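Local coordinates for CELL WALL surface anchor family protein (Streptococcus pneumoniae, PDB 2X9Z) that forms the repeating backbone subunit of the pneumococcal pilus, a cell-wall-anchored surface fibre that probably serves in adhesion, at residues Leu93-Asp97 against Ala98-Lys102; Lys123-Val126 against Glu127-Glu130. The protein carries 1 engineered substitution. All coordinates share one frame; numbering follows the deposited sequence.

Contact 1. Residues Leu93-Asp97 against Ala98-Lys102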
ATOM      1  N   LEU A  93       1.698   4.397  -8.784  1.00  9.91           N
ATOM      2  CA  LEU A  93       1.073   5.009  -9.954  1.00  9.76           C
ATOM      3  C   LEU A  93       0.418   6.299  -9.486  1.00  9.91           C
ATOM      4  O   LEU A  93      -0.439   6.275  -8.605  1.00 11.02           O
ATOM      5  CB  LEU A  93       0.028   4.076 -10.582  1.00 11.78           C
ATOM      6  CG  LEU A  93      -0.555   4.488 -11.946  1.00 12.20           C
ATOM      7  CD1 LEU A  93      -1.130   3.280 -12.679  1.00 13.91           C
ATOM      8  CD2 LEU A  93      -1.612   5.589 -11.832  1.00 13.52           C
ATOM      9  N   LYS A  94       0.834   7.423 -10.058  1.00  9.78           N
ATOM     10  CA  LYS A  94       0.291   8.705  -9.655  1.00 11.46           C
ATOM     11  C   LYS A  94      -0.273   9.441 -10.862  1.00 10.79           C
ATOM     12  O   LYS A  94       0.304   9.402 -11.953  1.00 12.09           O
ATOM     13  CB  LYS A  94       1.376   9.550  -8.996  1.00 18.68           C
ATOM     14  CG  LYS A  94       2.463  10.021  -9.936  1.00 24.69           C
ATOM     15  CD  LYS A  94       3.246  11.160  -9.321  1.00 31.90           C
ATOM     16  CE  LYS A  94       3.319  12.336 -10.267  1.00 35.85           C
ATOM     17  NZ  LYS A  94       3.880  13.531  -9.588  1.00 37.61           N
ATOM     18  N   LEU A  95      -1.406  10.108 -10.678  1.00 10.27           N
ATOM     19  CA  LEU A  95      -1.954  10.909 -11.764  1.00 10.42           C
ATOM     20  C   LEU A  95      -1.142  12.195 -11.935  1.00 11.93           C
ATOM     21  O   LEU A  95      -0.773  12.842 -10.951  1.00 14.26           O
ATOM     22  CB  LEU A  95      -3.426  11.244 -11.519  1.00 10.15           C
ATOM     23  CG  LEU A  95      -4.378  10.053 -11.418  1.00 10.84           C
ATOM     24  CD1 LEU A  95      -5.818  10.539 -11.409  1.00 11.05           C
ATOM     25  CD2 LEU A  95      -4.156   9.056 -12.556  1.00 12.74           C
ATOM     26  N   THR A  96      -0.847  12.552 -13.183  1.00 12.59           N
ATOM     27  CA  THR A  96      -0.243  13.848 -13.483  1.00 11.60           C
ATOM     28  C   THR A  96      -1.347  14.898 -13.495  1.00 12.23           C
ATOM     29  O   THR A  96      -2.517  14.576 -13.291  1.00 12.06           O
ATOM     30  CB  THR A  96       0.389  13.844 -14.871  1.00 12.69           C
ATOM     31  OG1 THR A  96      -0.640  13.603 -15.833  1.00 12.91           O
ATOM     32  CG2 THR A  96       1.454  12.761 -14.984  1.00 14.01           C
ATOM     33  N   ASP A  97      -0.997  16.154 -13.752  1.00 13.94           N
ATOM     34  CA  ASP A  97      -2.030  17.174 -13.863  1.00 16.21           C
ATOM     35  C   ASP A  97      -3.044  16.811 -14.956  1.00 14.60           C
ATOM     36  O   ASP A  97      -4.252  17.022 -14.794  1.00 14.62           O
ATOM     37  CB  ASP A  97      -1.414  18.548 -14.127  1.00 21.76           C
ATOM     38  CG  ASP A  97      -0.697  19.113 -12.908  1.00 29.53           C
ATOM     39  OD1 ASP A  97      -0.847  18.547 -11.801  1.00 31.39           O
ATOM     40  OD2 ASP A  97       0.014  20.127 -13.057  1.00 33.55           O
ATOM     41  N   ALA A  98      -2.552  16.257 -16.063  1.00 14.41           N
ATOM     42  CA  ALA A  98      -3.424  15.845 -17.165  1.00 14.43           C
ATOM     43  C   ALA A  98      -4.400  14.749 -16.718  1.00 13.23           C
ATOM     44  O   ALA A  98      -5.572  14.758 -17.091  1.00 15.31           O
ATOM     45  CB  ALA A  98      -2.602  15.379 -18.356  1.00 15.23           C
ATOM     46  N   GLY A  99      -3.920  13.797 -15.924  1.00 12.10           N
ATOM     47  CA  GLY A  99      -4.784  12.755 -15.395  1.00 11.87           C
ATOM     48  C   GLY A  99      -5.741  13.276 -14.336  1.00 12.03           C
ATOM     49  O   GLY A  99      -6.903  12.876 -14.283  1.00 12.21           O
ATOM     50  N   LEU A 100      -5.256  14.170 -13.482  1.00 12.03           N
ATOM     51  CA  LEU A 100      -6.107  14.744 -12.448  1.00 12.39           C
ATOM     52  C   LEU A 100      -7.284  15.477 -13.078  1.00 11.30           C
ATOM     53  O   LEU A 100      -8.383  15.490 -12.532  1.00 13.64           O
ATOM     54  CB  LEU A 100      -5.309  15.692 -11.559  1.00 12.95           C
ATOM     55  CG  LEU A 100      -4.375  14.998 -10.561  1.00 13.20           C
ATOM     56  CD1 LEU A 100      -3.401  15.989  -9.951  1.00 14.69           C
ATOM     57  CD2 LEU A 100      -5.171  14.278  -9.480  1.00 14.57           C
ATOM     58  N   ALA A 101      -7.058  16.083 -14.239  1.00 12.56           N
ATOM     59  CA  ALA A 101      -8.124  16.820 -14.914  1.00 13.83           C
ATOM     60  C   ALA A 101      -9.296  15.915 -15.287  1.00 12.90           C
ATOM     61  O   ALA A 101     -10.423  16.384 -15.432  1.00 15.02           O
ATOM     62  CB  ALA A 101      -7.585  17.535 -16.155  1.00 16.59           C
ATOM     63  N   LYS A 102      -9.026  14.624 -15.451  1.00 12.26           N
ATOM     64  CA  LYS A 102     -10.057  13.671 -15.846  1.00 13.36           C
ATOM     65  C   LYS A 102     -10.861  13.113 -14.666  1.00 12.64           C
ATOM     66  O   LYS A 102     -11.918  12.520 -14.870  1.00 14.16           O
ATOM     67  CB  LYS A 102      -9.450  12.530 -16.674  1.00 13.65           C
ATOM     68  CG  LYS A 102      -8.938  12.996 -18.030  1.00 13.82           C
ATOM     69  CD  LYS A 102      -8.249  11.893 -18.810  1.00 14.74           C
ATOM     70  CE  LYS A 102      -7.928  12.381 -20.218  1.00 16.13           C
ATOM     71  NZ  LYS A 102      -7.230  11.336 -21.013  1.00 16.06           N
TER
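T96 N-caps the short helix 97-103, and its contacts with G99 and L100 start the helix directly after strand 90-95. The carbonyl of T96 makes the shortest bond. L100 N lies 2.8 Å from T96 O and approaches nearly in line with the C=O bond, with an angle of 163° at the hydrogen, giving the first i to i+4 link of the helix. One residue on, A101 N donates to D97 O at 3.0 Å, here with a more bent hydrogen angle of 144°.

The hydroxyl OG1 of T96 accepts from the backbone N of G99 at 3.3 Å, a long bond but a nearly straight one. The first torsion of T96 (chi1 62°) explains the reach: it sets OG1 between the backbone N and the carbonyl carbon, on the side from which the first turn of the helix can be met. The same oxygen is also hydrogen-bonded to the carbonyl O of G80, so the cap is tied to the loop before strand 82-87.

Packing follows from these bonds. L100 lays its CG 3.3 Å from T96 O, covering the carbonyl that its own N grips, and the same CG meets L95 CB at 4.0 Å. L95 lays CD1 over the face of the G99-L100 peptide, 3.9 Å from G99 O. The backbones are close here too, L95 CA lying 5.0 Å from G99 CA. A51 of strand 50-57 touches both leucines and continues the apolar patch.

D97, in the first turn, carries its carboxylate where it would probably interact favourably with the helix dipole, while the threonine hydroxyl satisfies an amide N-H that has no preceding helical carbonyl to bond.

Contact 2. Residues Lys123-Val126 against Glu127-Glu130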
ATOM      1  N   LYS A 123       9.138 -19.427  -3.679  1.00 19.16           N
ATOM      2  CA  LYS A 123       9.406 -18.966  -2.321  1.00 18.40           C
ATOM      3  C   LYS A 123       8.175 -19.167  -1.450  1.00 18.21           C
ATOM      4  O   LYS A 123       8.259 -19.101  -0.225  1.00 19.16           O
ATOM      5  CB  LYS A 123       9.814 -17.492  -2.295  1.00 18.50           C
ATOM      6  CG  LYS A 123      11.040 -17.157  -3.111  1.00 23.46           C
ATOM      7  CD  LYS A 123      11.431 -15.709  -2.902  1.00 27.90           C
ATOM      8  CE  LYS A 123      12.495 -15.270  -3.887  1.00 32.91           C
ATOM      9  NZ  LYS A 123      12.909 -13.861  -3.639  1.00 36.65           N
ATOM     10  N   ALA A 124       7.030 -19.404  -2.084  1.00 16.60           N
ATOM     11  CA  ALA A 124       5.811 -19.684  -1.336  1.00 15.87           C
ATOM     12  C   ALA A 124       6.004 -20.953  -0.521  1.00 16.22           C
ATOM     13  O   ALA A 124       6.672 -21.892  -0.961  1.00 18.81           O
ATOM     14  CB  ALA A 124       4.628 -19.829  -2.268  1.00 17.24           C
ATOM     15  N   ILE A 125       5.427 -20.965   0.674  1.00 16.93           N
ATOM     16  CA  ILE A 125       5.491 -22.112   1.565  1.00 17.40           C
ATOM     17  C   ILE A 125       4.092 -22.699   1.682  1.00 15.82           C
ATOM     18  O   ILE A 125       3.115 -21.964   1.846  1.00 14.50           O
ATOM     19  CB  ILE A 125       6.017 -21.700   2.952  1.00 21.64           C
ATOM     20  CG1 ILE A 125       7.474 -21.240   2.839  1.00 26.21           C
ATOM     21  CG2 ILE A 125       5.865 -22.851   3.952  1.00 22.81           C
ATOM     22  CD1 ILE A 125       8.078 -20.775   4.140  1.00 29.94           C
ATOM     23  N   VAL A 126       3.983 -24.018   1.571  1.00 17.19           N
ATOM     24  CA  VAL A 126       2.667 -24.639   1.589  1.00 16.35           C
ATOM     25  C   VAL A 126       1.880 -24.234   2.839  1.00 14.78           C
ATOM     26  O   VAL A 126       2.426 -24.166   3.945  1.00 16.27           O
ATOM     27  CB  VAL A 126       2.753 -26.171   1.473  1.00 20.61           C
ATOM     28  CG1 VAL A 126       3.313 -26.552   0.115  1.00 21.89           C
ATOM     29  CG2 VAL A 126       3.608 -26.739   2.594  1.00 22.50           C
ATOM     30  N   GLU A 127       0.604 -23.931   2.627  1.00 15.91           N
ATOM     31  CA  GLU A 127      -0.338 -23.585   3.688  1.00 16.82           C
ATOM     32  C   GLU A 127      -0.155 -22.185   4.262  1.00 17.75           C
ATOM     33  O   GLU A 127      -0.919 -21.773   5.129  1.00 21.73           O
ATOM     34  CB  GLU A 127      -0.317 -24.632   4.809  1.00 23.49           C
ATOM     35  CG  GLU A 127      -0.619 -26.041   4.322  1.00 30.07           C
ATOM     36  CD  GLU A 127      -0.613 -27.075   5.435  1.00 37.66           C
ATOM     37  OE1 GLU A 127      -0.691 -26.688   6.622  1.00 40.68           O
ATOM     38  OE2 GLU A 127      -0.530 -28.278   5.117  1.00 40.80           O
ATOM     39  N   VAL A 128       0.842 -21.454   3.773  1.00 15.68           N
ATOM     40  CA  VAL A 128       1.083 -20.094   4.251  1.00 16.24           C
ATOM     41  C   VAL A 128       0.731 -19.082   3.158  1.00 15.52           C
ATOM     42  O   VAL A 128       1.315 -19.095   2.071  1.00 15.12           O
ATOM     43  CB  VAL A 128       2.542 -19.894   4.726  1.00 18.65           C
ATOM     44  CG1 VAL A 128       2.733 -18.490   5.283  1.00 19.80           C
ATOM     45  CG2 VAL A 128       2.909 -20.930   5.777  1.00 19.97           C
ATOM     46  N   PRO A 129      -0.224 -18.190   3.444  1.00 14.37           N
ATOM     47  CA  PRO A 129      -0.694 -17.304   2.372  1.00 13.46           C
ATOM     48  C   PRO A 129       0.341 -16.281   1.902  1.00 13.47           C
ATOM     49  O   PRO A 129       1.304 -15.971   2.611  1.00 16.27           O
ATOM     50  CB  PRO A 129      -1.867 -16.547   3.010  1.00 18.23           C
ATOM     51  CG  PRO A 129      -2.123 -17.180   4.315  1.00 22.22           C
ATOM     52  CD  PRO A 129      -0.904 -17.948   4.725  1.00 17.61           C
ATOM     53  N   GLU A 130       0.121 -15.761   0.700  1.00 12.74           N
ATOM     54  CA  GLU A 130       0.815 -14.573   0.213  1.00 12.87           C
ATOM     55  C   GLU A 130      -0.226 -13.486  -0.009  1.00 12.58           C
ATOM     56  O   GLU A 130      -1.397 -13.783  -0.280  1.00 13.47           O
ATOM     57  CB  GLU A 130       1.556 -14.880  -1.088  1.00 14.29           C
ATOM     58  CG  GLU A 130       2.552 -16.029  -0.958  1.00 14.77           C
ATOM     59  CD  GLU A 130       3.848 -15.633  -0.270  1.00 15.09           C
ATOM     60  OE1 GLU A 130       4.172 -14.427  -0.208  1.00 17.06           O
ATOM     61  OE2 GLU A 130       4.575 -16.541   0.177  1.00 16.67           O
TER
HETATM   62  O   HOH W   1       7.212 -16.896   0.907  1.00 27.76           O
HETATM   63  O   HOH W   2       1.360 -20.948  -0.036  1.00 16.65           O
HETATM   64  O   HOH W   3       3.991 -18.718   1.655  1.00 17.26           O
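I125 and V128 are joined by a backbone hydrogen bond from V128 N to I125 O of 3.0 Å, with an angle of 156° at the hydrogen. The donor stands out of the plane of the carbonyl.

Three waters add further links. Water 2 donates to I125 O and to V128 O, at 2.8 Å each, and so bridges the carbonyls of the turn's first and last residues. Water 3 accepts from I125 N at 2.8 Å and also lies within hydrogen-bonding distance of V128 O and of E130 OE2, the latter at 2.7 Å. Water 1 sits between K123 O and the same OE2. Two waters therefore connect one carboxylate oxygen to the backbone of K123 and I125. E130 gets there by folding back at its second torsion (chi2 -78°), which also brings OE2 into van der Waals contact with A124 CA at 3.7 Å, against the backbone carbon more than the methyl. Its other oxygen, OE1, is hydrogen-bonded to T58 OG1. E130 is largely buried, and its carboxylate has partners at both oxygens, which would probably favour its charged form.

The backbone bond closes a type II beta turn from I125 to V128, with V126 and E127 at its corners. E127 has the positive phi (75°) characteristic of the third position of such a turn. This turn lies in the connection between strands 110-120 and 130-139 of the Cna-B-like region, and backbone bonds from E127 to T260 and from E130 to V258 tie the turn and the residues after it to the C-terminal end of the chain.

Apolar contacts are few. The side chains of I125 and V128 run side by side in the same direction, their CG2 methyls meeting at 4.0 Å.

Contact 1 closes before contact 2 opens along the chain, and strand 110-120 runs between them. Their centres are 37 Å apart, their nearest atoms about 20 Å, and they lie on opposite sides of the chain's centre, so neither touches the other. Both belong to the same Cna-B-like region. One mixed beta-sheet also relates them: strand 90-95 leads into contact 1, and strand 130-139 follows the loop of contact 2, with strand 50-57 between these two in the sheet. Separate local structures, a capped helix and a type II turn bridged by water, therefore occupy the two connections by which the chain of this pilus subunit passes to strand 110-120 in the antiparallel sheet and back.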